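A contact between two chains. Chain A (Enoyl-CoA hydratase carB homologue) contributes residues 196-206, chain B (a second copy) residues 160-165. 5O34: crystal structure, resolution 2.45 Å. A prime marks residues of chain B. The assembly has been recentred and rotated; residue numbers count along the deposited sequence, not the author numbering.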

ATOM      1  N   ARG A 196      -2.732   4.375   2.359  1.00 46.38           N
ATOM      2  CA  ARG A 196      -2.979   5.808   2.317  1.00 45.47           C
ATOM      3  C   ARG A 196      -4.418   6.218   2.705  1.00 46.77           C
ATOM      4  O   ARG A 196      -4.584   7.117   3.524  1.00 46.33           O
ATOM      5  CB  ARG A 196      -2.592   6.314   0.915  1.00 45.90           C
ATOM      6  CG  ARG A 196      -2.534   7.801   0.768  1.00 56.32           C
ATOM      7  CD  ARG A 196      -1.735   8.193  -0.464  1.00 65.98           C
ATOM      8  NE  ARG A 196      -1.831   9.629  -0.719  1.00 71.09           N
ATOM      9  CZ  ARG A 196      -1.075  10.556  -0.139  1.00 75.35           C
ATOM     10  NH1 ARG A 196      -0.139  10.210   0.738  1.00 60.17           N
ATOM     11  NH2 ARG A 196      -1.249  11.834  -0.430  1.00 64.55           N
ATOM     12  N   THR A 197      -5.432   5.573   2.112  1.00 41.81           N
ATOM     13  CA  THR A 197      -6.860   5.833   2.331  1.00 41.33           C
ATOM     14  C   THR A 197      -7.244   5.659   3.813  1.00 46.34           C
ATOM     15  O   THR A 197      -7.841   6.574   4.394  1.00 45.94           O
ATOM     16  CB  THR A 197      -7.685   4.937   1.388  1.00 46.57           C
ATOM     17  OG1 THR A 197      -7.292   5.222   0.057  1.00 49.93           O
ATOM     18  CG2 THR A 197      -9.180   5.139   1.519  1.00 43.22           C
ATOM     19  N   VAL A 198      -6.883   4.500   4.419  1.00 42.38           N
ATOM     20  CA  VAL A 198      -7.155   4.211   5.826  1.00 42.16           C
ATOM     21  C   VAL A 198      -6.399   5.196   6.709  1.00 44.86           C
ATOM     22  O   VAL A 198      -6.994   5.763   7.623  1.00 44.26           O
ATOM     23  CB  VAL A 198      -6.924   2.724   6.201  1.00 45.80           C
ATOM     24  CG1 VAL A 198      -7.041   2.502   7.711  1.00 45.50           C
ATOM     25  CG2 VAL A 198      -7.923   1.832   5.464  1.00 45.07           C
ATOM     26  N   MET A 199      -5.133   5.473   6.379  1.00 40.75           N
ATOM     27  CA  MET A 199      -4.336   6.456   7.104  1.00 40.44           C
ATOM     28  C   MET A 199      -5.086   7.806   7.167  1.00 44.93           C
ATOM     29  O   MET A 199      -5.289   8.357   8.256  1.00 45.14           O
ATOM     30  CB  MET A 199      -2.972   6.624   6.420  1.00 42.52           C
ATOM     31  CG  MET A 199      -2.064   7.663   7.082  1.00 46.02           C
ATOM     32  SD  MET A 199      -2.215   9.348   6.428  1.00 50.50           S
ATOM     33  CE  MET A 199      -1.575   9.127   4.719  1.00 45.79           C
ATOM     34  N   GLN A 200      -5.511   8.308   5.988  1.00 41.11           N
ATOM     35  CA  GLN A 200      -6.203   9.590   5.814  1.00 39.68           C
ATOM     36  C   GLN A 200      -7.528   9.631   6.533  1.00 44.24           C
ATOM     37  O   GLN A 200      -7.845  10.641   7.158  1.00 44.20           O
ATOM     38  CB  GLN A 200      -6.376   9.904   4.338  1.00 39.96           C
ATOM     39  CG  GLN A 200      -5.083  10.379   3.683  1.00 38.48           C
ATOM     40  CD  GLN A 200      -5.092  10.287   2.171  1.00 50.58           C
ATOM     41  OE1 GLN A 200      -5.832   9.512   1.545  1.00 48.52           O
ATOM     42  NE2 GLN A 200      -4.217  11.035   1.547  1.00 38.70           N
ATOM     43  N   ARG A 201      -8.279   8.523   6.494  1.00 41.83           N
ATOM     44  CA  ARG A 201      -9.556   8.407   7.189  1.00 42.67           C
ATOM     45  C   ARG A 201      -9.311   8.511   8.710  1.00 49.18           C
ATOM     46  O   ARG A 201     -10.006   9.267   9.386  1.00 49.95           O
ATOM     47  CB  ARG A 201     -10.238   7.074   6.851  1.00 41.67           C
ATOM     48  CG  ARG A 201     -10.848   6.982   5.460  1.00 47.65           C
ATOM     49  CD  ARG A 201     -11.395   5.587   5.184  1.00 56.41           C
ATOM     50  NE  ARG A 201     -12.434   5.202   6.150  1.00 65.96           N
ATOM     51  CZ  ARG A 201     -12.692   3.950   6.533  1.00 76.11           C
ATOM     52  NH1 ARG A 201     -11.995   2.937   6.033  1.00 63.92           N
ATOM     53  NH2 ARG A 201     -13.647   3.706   7.424  1.00 58.18           N
ATOM     54  N   MET A 202      -8.280   7.814   9.223  1.00 45.95           N
ATOM     55  CA  MET A 202      -7.927   7.812  10.644  1.00 46.37           C
ATOM     56  C   MET A 202      -7.459   9.161  11.174  1.00 50.74           C
ATOM     57  O   MET A 202      -7.963   9.597  12.207  1.00 50.52           O
ATOM     58  CB  MET A 202      -6.899   6.726  10.959  1.00 48.85           C
ATOM     59  CG  MET A 202      -7.487   5.357  10.997  1.00 52.95           C
ATOM     60  SD  MET A 202      -6.349   4.171  11.711  1.00 58.41           S
ATOM     61  CE  MET A 202      -6.792   4.303  13.480  1.00 54.38           C
ATOM     62  N   LEU A 203      -6.511   9.818  10.482  1.00 47.55           N
ATOM     63  CA  LEU A 203      -5.971  11.121  10.902  1.00 47.58           C
ATOM     64  C   LEU A 203      -6.999  12.233  10.881  1.00 51.08           C
ATOM     65  O   LEU A 203      -7.033  13.042  11.808  1.00 51.92           O
ATOM     66  CB  LEU A 203      -4.752  11.569  10.047  1.00 47.81           C
ATOM     67  CG  LEU A 203      -3.406  10.795  10.083  1.00 52.12           C
ATOM     68  CD1 LEU A 203      -2.235  11.751   9.922  1.00 51.66           C
ATOM     69  CD2 LEU A 203      -3.223   9.969  11.348  1.00 54.50           C
ATOM     70  N   LEU A 204      -7.836  12.281   9.829  1.00 47.19           N
ATOM     71  CA  LEU A 204      -8.802  13.360   9.623  1.00 46.38           C
ATOM     72  C   LEU A 204     -10.115  13.226  10.380  1.00 51.53           C
ATOM     73  O   LEU A 204     -10.724  14.258  10.676  1.00 53.15           O
ATOM     74  CB  LEU A 204      -9.072  13.577   8.125  1.00 45.82           C
ATOM     75  CG  LEU A 204      -7.864  13.939   7.254  1.00 48.79           C
ATOM     76  CD1 LEU A 204      -8.260  13.993   5.794  1.00 48.79           C
ATOM     77  CD2 LEU A 204      -7.176  15.229   7.709  1.00 47.60           C
ATOM     78  N   THR A 205     -10.571  12.002  10.681  1.00 48.75           N
ATOM     79  CA  THR A 205     -11.831  11.819  11.421  1.00 49.83           C
ATOM     80  C   THR A 205     -11.579  11.645  12.930  1.00 57.09           C
ATOM     81  O   THR A 205     -12.479  11.905  13.743  1.00 57.27           O
ATOM     82  CB  THR A 205     -12.628  10.592  10.914  1.00 54.87           C
ATOM     83  OG1 THR A 205     -11.922   9.393  11.241  1.00 54.88           O
ATOM     84  CG2 THR A 205     -12.972  10.656   9.424  1.00 53.40           C
ATOM     85  N   CYS A 206     -10.380  11.121  13.285  1.00 54.87           N
ATOM     86  CA  CYS A 206      -9.946  10.760  14.640  1.00 54.80           C
ATOM     87  C   CYS A 206     -10.883   9.734  15.297  1.00 58.36           C
ATOM     88  O   CYS A 206     -10.876   9.574  16.515  1.00 58.51           O
ATOM     89  CB  CYS A 206      -9.717  11.987  15.515  1.00 55.51           C
ATOM     90  SG  CYS A 206      -8.418  13.082  14.899  1.00 59.89           S
TER
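Chain B, residues 160-165: CCDYRL

Residues 196-205 of chain A form a regular α-helix, and the segment 160′-165′ of the second copy is laid across it. Cys160′ to Asp162′ precede a short extended stretch, Tyr163′ to Leu165′, that belongs to a strand continuing later in the chain. Helix and strand run nearly perpendicular, with a signed crossing angle of -94° and a closest approach of 9.4 Å between their axes. Because of this steep crossing the two backbones come together locally: the closest CA atoms are those of Gln200 and Asp162′, 6.2 Å apart, whereas Leu165′ has already moved out of reach.

The helix is held by an uninterrupted series of i to i-4 hydrogen bonds, from Gln200 N to Arg196 O (2.9 Å) through Cys206 N to Met202 O (3.1 Å). Cys206, with phi 58° and psi 21°, is the first residue to leave the helical conformation. Gln200 and Leu204, one turn apart, direct their CA-to-CB bonds toward chain B, while Val198, Met202 and Leu203 lie beyond its reach.

Gln200 meets the chain where it turns into the strand. Its CB packs 3.2 Å from Asp162′ O, a tight approach to the backbone. With chi1 m and chi2 t, its side chain extends past this carbonyl, bringing NE2 to 4.1 Å from Asp162′ OD1 and 4.1 Å from Cys161′ O, both too far for hydrogen bonds. Its OE1 lies 3.3 Å from Asp162′ O, but both atoms are acceptors and no bond joins them; OE1 is satisfied elsewhere in the structure, as are both carboxylate oxygens of Asp162′.

Leu204 adopts the common m,t rotamer, which carries CD1 into the angle between two neighbouring residues of chain B, 3.8 Å from Asp162′ CB and 4.1 Å from Tyr163′ CB. The CA-to-CB bond of Tyr163′ points sideways, but with chi1 t (-158°) its ring end comes nearer the helix, and this residue has the largest area covered by the opposing stretch. Tyr163′ CE1 approaches Arg201 CG at 4.1 Å and Thr205 CG2 at 4.2 Å, so the ring rests against aliphatic carbons of residues one turn apart. The rotamer of Thr205 suits this arrangement: with chi1 p, OG1 turns back to the helix and donates a hydrogen bond to Arg201 O (2.7 Å), while CG2 is left facing the tyrosine.

Arg164′ follows on the strand. Its side chain also starts sideways, but chi1 m, chi2 t and chi3 m bring its end nearer the helix, where NH2 lies 4.0 Å from Thr197 OG1. This is a contact without a hydrogen bond, and both atoms find partners elsewhere in the structure. Cys160′ and Cys161′ point their CB atoms away from the helix. No hydrogen bond crosses between the two stretches; the 354 Å² they bury together reflects close packing, with the polar groups largely engaged elsewhere.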

ATOM      1  N   CYS B 160      -4.995  13.464  -5.507  1.00 47.57           N
ATOM      2  CA  CYS B 160      -4.076  14.396  -4.828  1.00 46.74           C
ATOM      3  C   CYS B 160      -4.707  14.924  -3.542  1.00 50.50           C
ATOM      4  O   CYS B 160      -4.020  15.521  -2.707  1.00 50.21           O
ATOM      5  CB  CYS B 160      -3.692  15.541  -5.758  1.00 46.86           C
ATOM      6  SG  CYS B 160      -2.789  15.012  -7.228  1.00 50.82           S
ATOM      7  N   CYS B 161      -6.026  14.744  -3.414  1.00 47.47           N
ATOM      8  CA  CYS B 161      -6.825  15.169  -2.273  1.00 48.33           C
ATOM      9  C   CYS B 161      -6.678  14.151  -1.147  1.00 54.24           C
ATOM     10  O   CYS B 161      -6.376  12.981  -1.415  1.00 55.06           O
ATOM     11  CB  CYS B 161      -8.282  15.355  -2.682  1.00 49.32           C
ATOM     12  SG  CYS B 161      -8.527  16.594  -3.987  1.00 53.97           S
ATOM     13  N   ASP B 162      -6.863  14.594   0.108  1.00 49.94           N
ATOM     14  CA  ASP B 162      -6.713  13.740   1.282  1.00 50.29           C
ATOM     15  C   ASP B 162      -7.936  12.941   1.598  1.00 53.14           C
ATOM     16  O   ASP B 162      -7.845  11.991   2.368  1.00 54.17           O
ATOM     17  CB  ASP B 162      -6.387  14.578   2.519  1.00 53.27           C
ATOM     18  CG  ASP B 162      -5.267  15.548   2.313  1.00 67.08           C
ATOM     19  OD1 ASP B 162      -4.107  15.097   2.179  1.00 71.13           O
ATOM     20  OD2 ASP B 162      -5.546  16.750   2.261  1.00 70.58           O
ATOM     21  N   TYR B 163      -9.097  13.360   1.094  1.00 47.56           N
ATOM     22  CA  TYR B 163     -10.333  12.683   1.428  1.00 45.85           C
ATOM     23  C   TYR B 163     -11.310  12.742   0.275  1.00 49.57           C
ATOM     24  O   TYR B 163     -11.823  13.810  -0.044  1.00 49.35           O
ATOM     25  CB  TYR B 163     -10.932  13.285   2.705  1.00 45.53           C
ATOM     26  CG  TYR B 163     -11.882  12.354   3.421  1.00 45.68           C
ATOM     27  CD1 TYR B 163     -11.484  11.669   4.565  1.00 46.74           C
ATOM     28  CD2 TYR B 163     -13.182  12.153   2.955  1.00 45.81           C
ATOM     29  CE1 TYR B 163     -12.355  10.814   5.234  1.00 44.74           C
ATOM     30  CE2 TYR B 163     -14.055  11.286   3.608  1.00 46.68           C
ATOM     31  CZ  TYR B 163     -13.644  10.637   4.762  1.00 52.29           C
ATOM     32  OH  TYR B 163     -14.506   9.806   5.436  1.00 52.90           O
ATOM     33  N   ARG B 164     -11.574  11.589  -0.345  1.00 45.79           N
ATOM     34  CA  ARG B 164     -12.493  11.518  -1.467  1.00 45.75           C
ATOM     35  C   ARG B 164     -13.809  10.946  -1.021  1.00 50.35           C
ATOM     36  O   ARG B 164     -13.890   9.782  -0.637  1.00 48.71           O
ATOM     37  CB  ARG B 164     -11.913  10.696  -2.616  1.00 45.35           C
ATOM     38  CG  ARG B 164     -10.804  11.401  -3.345  1.00 48.18           C
ATOM     39  CD  ARG B 164     -10.149  10.492  -4.364  1.00 52.64           C
ATOM     40  NE  ARG B 164      -9.636   9.252  -3.794  1.00 53.34           N
ATOM     41  CZ  ARG B 164      -8.476   9.111  -3.167  1.00 58.03           C
ATOM     42  NH1 ARG B 164      -7.687  10.163  -2.970  1.00 46.50           N
ATOM     43  NH2 ARG B 164      -8.098   7.924  -2.724  1.00 40.76           N
ATOM     44  N   LEU B 165     -14.837  11.781  -1.062  1.00 49.41           N
ATOM     45  CA  LEU B 165     -16.196  11.426  -0.685  1.00 50.31           C
ATOM     46  C   LEU B 165     -17.044  11.349  -1.957  1.00 53.65           C
ATOM     47  O   LEU B 165     -17.139  12.321  -2.711  1.00 54.56           O
ATOM     48  CB  LEU B 165     -16.723  12.467   0.322  1.00 51.16           C
ATOM     49  CG  LEU B 165     -18.171  12.361   0.831  1.00 57.34           C
ATOM     50  CD1 LEU B 165     -18.421  11.087   1.631  1.00 58.20           C
ATOM     51  CD2 LEU B 165     -18.509  13.542   1.682  1.00 59.27           C
TER